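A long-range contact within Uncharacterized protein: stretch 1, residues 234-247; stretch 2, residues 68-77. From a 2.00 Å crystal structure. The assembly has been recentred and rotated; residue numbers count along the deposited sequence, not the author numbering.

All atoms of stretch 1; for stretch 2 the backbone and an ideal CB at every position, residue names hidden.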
# COMPACT_ATOMS: atom_id res chain seq x y z
N TYR A 234 11.63 0.87 4.21
CA TYR A 234 10.37 1.20 4.87
C TYR A 234 9.29 1.29 3.79
O TYR A 234 9.54 1.84 2.73
CB TYR A 234 10.47 2.55 5.62
CG TYR A 234 11.68 2.68 6.55
CD1 TYR A 234 11.83 1.84 7.65
CD2 TYR A 234 12.65 3.64 6.32
CE1 TYR A 234 12.92 1.95 8.49
CE2 TYR A 234 13.75 3.77 7.16
CZ TYR A 234 13.87 2.93 8.24
OH TYR A 234 14.97 3.05 9.06
N GLY A 235 8.10 0.75 4.06
CA GLY A 235 7.02 0.84 3.09
C GLY A 235 5.67 1.02 3.76
O GLY A 235 5.46 0.52 4.87
N PHE A 236 4.76 1.74 3.11
CA PHE A 236 3.38 1.82 3.66
C PHE A 236 2.39 1.54 2.53
O PHE A 236 2.57 2.05 1.42
CB PHE A 236 3.17 3.19 4.34
CG PHE A 236 1.72 3.61 4.53
CD1 PHE A 236 0.72 2.73 4.97
CD2 PHE A 236 1.37 4.94 4.31
CE1 PHE A 236 -0.59 3.17 5.15
CE2 PHE A 236 0.06 5.39 4.50
CZ PHE A 236 -0.92 4.51 4.91
N SER A 237 1.37 0.72 2.81
CA SER A 237 0.26 0.53 1.85
C SER A 237 0.75 -0.18 0.60
O SER A 237 1.40 -1.21 0.69
CB SER A 237 -0.39 1.86 1.49
OG SER A 237 -1.64 1.67 0.81
N ARG A 238 0.48 0.37 -0.57
CA ARG A 238 1.02 -0.23 -1.77
C ARG A 238 2.54 -0.10 -1.79
O ARG A 238 3.21 -0.84 -2.50
CB ARG A 238 0.36 0.35 -3.03
CG ARG A 238 -1.04 -0.20 -3.17
CD ARG A 238 -1.89 0.54 -4.15
NE ARG A 238 -3.16 -0.15 -4.31
CZ ARG A 238 -4.28 0.18 -3.69
NH1 ARG A 238 -4.31 1.20 -2.83
NH2 ARG A 238 -5.39 -0.52 -3.92
N GLY A 239 3.07 0.79 -0.97
CA GLY A 239 4.51 0.96 -0.92
C GLY A 239 5.11 -0.14 -0.05
O GLY A 239 6.26 -0.53 -0.22
N ALA A 240 4.31 -0.66 0.88
CA ALA A 240 4.70 -1.84 1.64
C ALA A 240 4.65 -3.07 0.74
O ALA A 240 5.54 -3.94 0.78
CB ALA A 240 3.80 -2.02 2.86
N ALA A 241 3.62 -3.16 -0.10
CA ALA A 241 3.57 -4.21 -1.12
C ALA A 241 4.81 -4.15 -2.01
O ALA A 241 5.43 -5.19 -2.31
CB ALA A 241 2.30 -4.09 -1.96
N GLU A 242 5.15 -2.93 -2.45
CA GLU A 242 6.33 -2.71 -3.27
C GLU A 242 7.59 -3.13 -2.55
O GLU A 242 8.48 -3.69 -3.15
CB GLU A 242 6.44 -1.25 -3.69
CG GLU A 242 5.44 -0.80 -4.76
CD GLU A 242 5.15 0.66 -4.62
OE1 GLU A 242 6.08 1.40 -4.24
OE2 GLU A 242 4.00 1.09 -4.86
N ALA A 243 7.69 -2.83 -1.26
CA ALA A 243 8.88 -3.22 -0.50
C ALA A 243 9.03 -4.73 -0.45
O ALA A 243 10.13 -5.28 -0.56
CB ALA A 243 8.84 -2.67 0.89
N ARG A 244 7.91 -5.42 -0.29
CA ARG A 244 7.95 -6.88 -0.20
C ARG A 244 8.34 -7.52 -1.53
O ARG A 244 9.19 -8.42 -1.58
CB ARG A 244 6.61 -7.39 0.35
CG ARG A 244 6.41 -6.90 1.78
CD ARG A 244 4.97 -7.06 2.30
NE ARG A 244 4.56 -8.45 2.52
CZ ARG A 244 3.51 -8.79 3.25
NH1 ARG A 244 2.80 -7.84 3.85
NH2 ARG A 244 3.16 -10.07 3.39
N ALA A 245 7.74 -7.03 -2.61
CA ALA A 245 8.14 -7.49 -3.93
C ALA A 245 9.61 -7.15 -4.19
O ALA A 245 10.36 -7.98 -4.69
CB ALA A 245 7.23 -6.89 -5.01
N PHE A 246 10.03 -5.94 -3.83
CA PHE A 246 11.43 -5.52 -3.91
C PHE A 246 12.36 -6.52 -3.22
O PHE A 246 13.34 -6.98 -3.80
CB PHE A 246 11.57 -4.12 -3.30
CG PHE A 246 12.99 -3.67 -3.07
CD1 PHE A 246 13.64 -3.94 -1.85
CD2 PHE A 246 13.66 -2.93 -4.03
CE1 PHE A 246 14.93 -3.51 -1.63
CE2 PHE A 246 14.96 -2.49 -3.81
CZ PHE A 246 15.60 -2.78 -2.61
N ALA A 247 12.05 -6.86 -1.98
CA ALA A 247 12.86 -7.82 -1.22
C ALA A 247 12.98 -9.15 -1.96
O ALA A 247 14.09 -9.69 -2.09
CB ALA A 247 12.28 -8.02 0.18
N UNK A 68 19.14 3.34 2.97
CA UNK A 68 17.72 3.38 3.32
C UNK A 68 16.87 3.67 2.07
O UNK A 68 17.17 4.61 1.32
CB UNK A 68 17.47 4.44 4.40
N UNK A 69 15.81 2.88 1.87
CA UNK A 69 14.84 3.05 0.78
C UNK A 69 13.41 3.10 1.35
O UNK A 69 13.00 2.18 2.05
CB UNK A 69 14.97 1.91 -0.24
N UNK A 70 12.68 4.16 1.07
CA UNK A 70 11.31 4.29 1.56
C UNK A 70 10.33 4.37 0.41
O UNK A 70 10.44 5.25 -0.44
CB UNK A 70 11.17 5.52 2.45
N UNK A 71 9.38 3.43 0.37
CA UNK A 71 8.30 3.42 -0.60
C UNK A 71 7.02 3.91 0.08
O UNK A 71 6.44 3.21 0.95
CB UNK A 71 8.11 2.02 -1.19
N UNK A 72 6.58 5.10 -0.32
CA UNK A 72 5.44 5.75 0.32
C UNK A 72 4.13 5.10 -0.10
O UNK A 72 4.09 4.28 -1.04
CB UNK A 72 5.42 7.24 -0.02
N UNK A 73 3.05 5.46 0.59
CA UNK A 73 1.79 4.77 0.41
C UNK A 73 0.94 5.31 -0.72
O UNK A 73 1.32 6.24 -1.43
CB UNK A 73 0.99 4.83 1.71
N UNK A 74 -0.23 4.70 -0.86
CA UNK A 74 -1.22 5.08 -1.84
C UNK A 74 -1.57 6.55 -1.71
O UNK A 74 -2.00 6.99 -0.64
CB UNK A 74 -2.47 4.22 -1.69
N UNK A 75 -1.39 7.30 -2.80
CA UNK A 75 -1.71 8.73 -2.85
C UNK A 75 -0.88 9.58 -1.89
O UNK A 75 -1.23 10.73 -1.61
CB UNK A 75 -3.19 8.93 -2.54
N UNK A 76 0.22 9.03 -1.39
CA UNK A 76 1.16 9.81 -0.59
C UNK A 76 2.35 10.30 -1.40
O UNK A 76 3.08 9.50 -2.00
CB UNK A 76 1.66 8.98 0.59
N UNK A 77 2.56 11.61 -1.39
CA UNK A 77 3.70 12.20 -2.10
C UNK A 77 4.33 13.25 -1.20
O UNK A 77 3.68 14.25 -0.88
CB UNK A 77 3.27 12.81 -3.44

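Position 68 lies on a strand that runs parallel to strand 234-236. Its CB points sideways, 4.7 Å from Tyr234 CE2, so a small or beta-branched residue suits it. It is Thr68: the methyl CG2 packs 3.3 Å from Tyr234 CE2, while OG1 accepts a 3.2 Å hydrogen bond from a water that lies 2.6 Å from Tyr234 OH.

At 69 the carbonyl O accepts from Tyr234 N at 2.9 Å. The CB also points sideways, 5.3 Å from Phe246 CZ, a gap that a medium or long apolar chain could close. Leu69 does so, laying CD2 over one face of the Phe246 ring, 3.5 Å from CE2.

Position 70 pairs with Tyr234, and its CB would point to the same face of the sheet as the tyrosine ring. The ideal CB lies 4.0 Å from Tyr234 O, so stretch 1 does not exclude a side chain. The residue is Gly70, whose CA makes a CA-H...O contact of 3.2 Å with Tyr234 O.

Position 71 bridges Gly235, its N donating to Tyr234 O (2.9 Å) and its O accepting from Phe236 N (3.1 Å). The CB points to the opposite sheet face, where the helix crosses and Gly239, Glu242, Ala243 and Phe246 surround a space suited to a large apolar or aromatic residue. Phe71 fills it: Glu242 CB covers one face of the ring, CD2 lies 4.0 Å from Ala243 CB and CZ 3.9 Å from Phe246 CD2.

The CB of 72 points away, with nothing of stretch 1 within 5.5 Å, so many residues would fit. Asp72 uses OD1 to accept from the N of residue 73 at 2.7 Å. Its backbone O lies 3.3 Å from Gly239 CA, an approach open because Gly239 has no side chain.

Position 73 virtually demands glycine: an ideal CB would clash with Phe236 CD2 at 2.6 Å. Gly73 instead brings CA within 3.0 Å of Phe236 O and begins a type II turn.

At 74, CB lies 3.7 Å from both Ser237 OG and Arg238 NH1, favouring a short polar chain with an acceptor. Thr74 OG1 accepts from Arg238 NH1 at 3.0 Å and shares a 2.7 Å hydrogen bond with Ser237 OG.

Position 75, out of reach, has phi/psi of 63/16, which favours glycine or asparagine; it is Asn75. The CB of 76 points toward Phe236, leaving room for a medium side chain, here Asn76. Position 77 is also out of reach; Asn77 caps a following helix.

Stretch 2, residues 68-77: TLGFDGTNNN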
# COMPACT_ATOMS: atom_id res chain seq x y z
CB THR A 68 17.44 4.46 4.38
OG1 THR A 68 18.26 4.22 5.53
CG2 THR A 68 15.98 4.44 4.79
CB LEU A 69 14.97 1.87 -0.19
CG LEU A 69 14.13 1.82 -1.45
CD1 LEU A 69 14.26 3.12 -2.21
CD2 LEU A 69 14.57 0.66 -2.36
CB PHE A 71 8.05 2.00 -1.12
CG PHE A 71 9.22 1.37 -1.82
CD1 PHE A 71 9.43 1.58 -3.17
CD2 PHE A 71 10.07 0.50 -1.14
CE1 PHE A 71 10.48 0.97 -3.83
CE2 PHE A 71 11.12 -0.12 -1.80
CZ PHE A 71 11.33 0.12 -3.15
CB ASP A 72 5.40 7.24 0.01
CG ASP A 72 4.87 8.05 1.18
OD1 ASP A 72 4.16 7.47 2.05
OD2 ASP A 72 5.15 9.28 1.24
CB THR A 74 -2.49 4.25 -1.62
OG1 THR A 74 -2.14 2.86 -1.55
CG2 THR A 74 -3.49 4.48 -2.74
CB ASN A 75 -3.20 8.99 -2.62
CG ASN A 75 -3.66 10.31 -3.22
OD1 ASN A 75 -3.33 10.63 -4.37
ND2 ASN A 75 -4.41 11.09 -2.44
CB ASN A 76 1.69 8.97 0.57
CG ASN A 76 0.60 8.44 1.46
OD1 ASN A 76 0.23 7.28 1.36
ND2 ASN A 76 0.08 9.29 2.33
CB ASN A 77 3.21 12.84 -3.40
CG ASN A 77 4.32 13.48 -4.19
OD1 ASN A 77 4.82 14.54 -3.81
ND2 ASN A 77 4.69 12.87 -5.31
O HOH W 1 16.72 4.79 8.31
O HOH W 2 5.81 3.77 -3.27
O HOH W 3 2.67 3.32 -3.39
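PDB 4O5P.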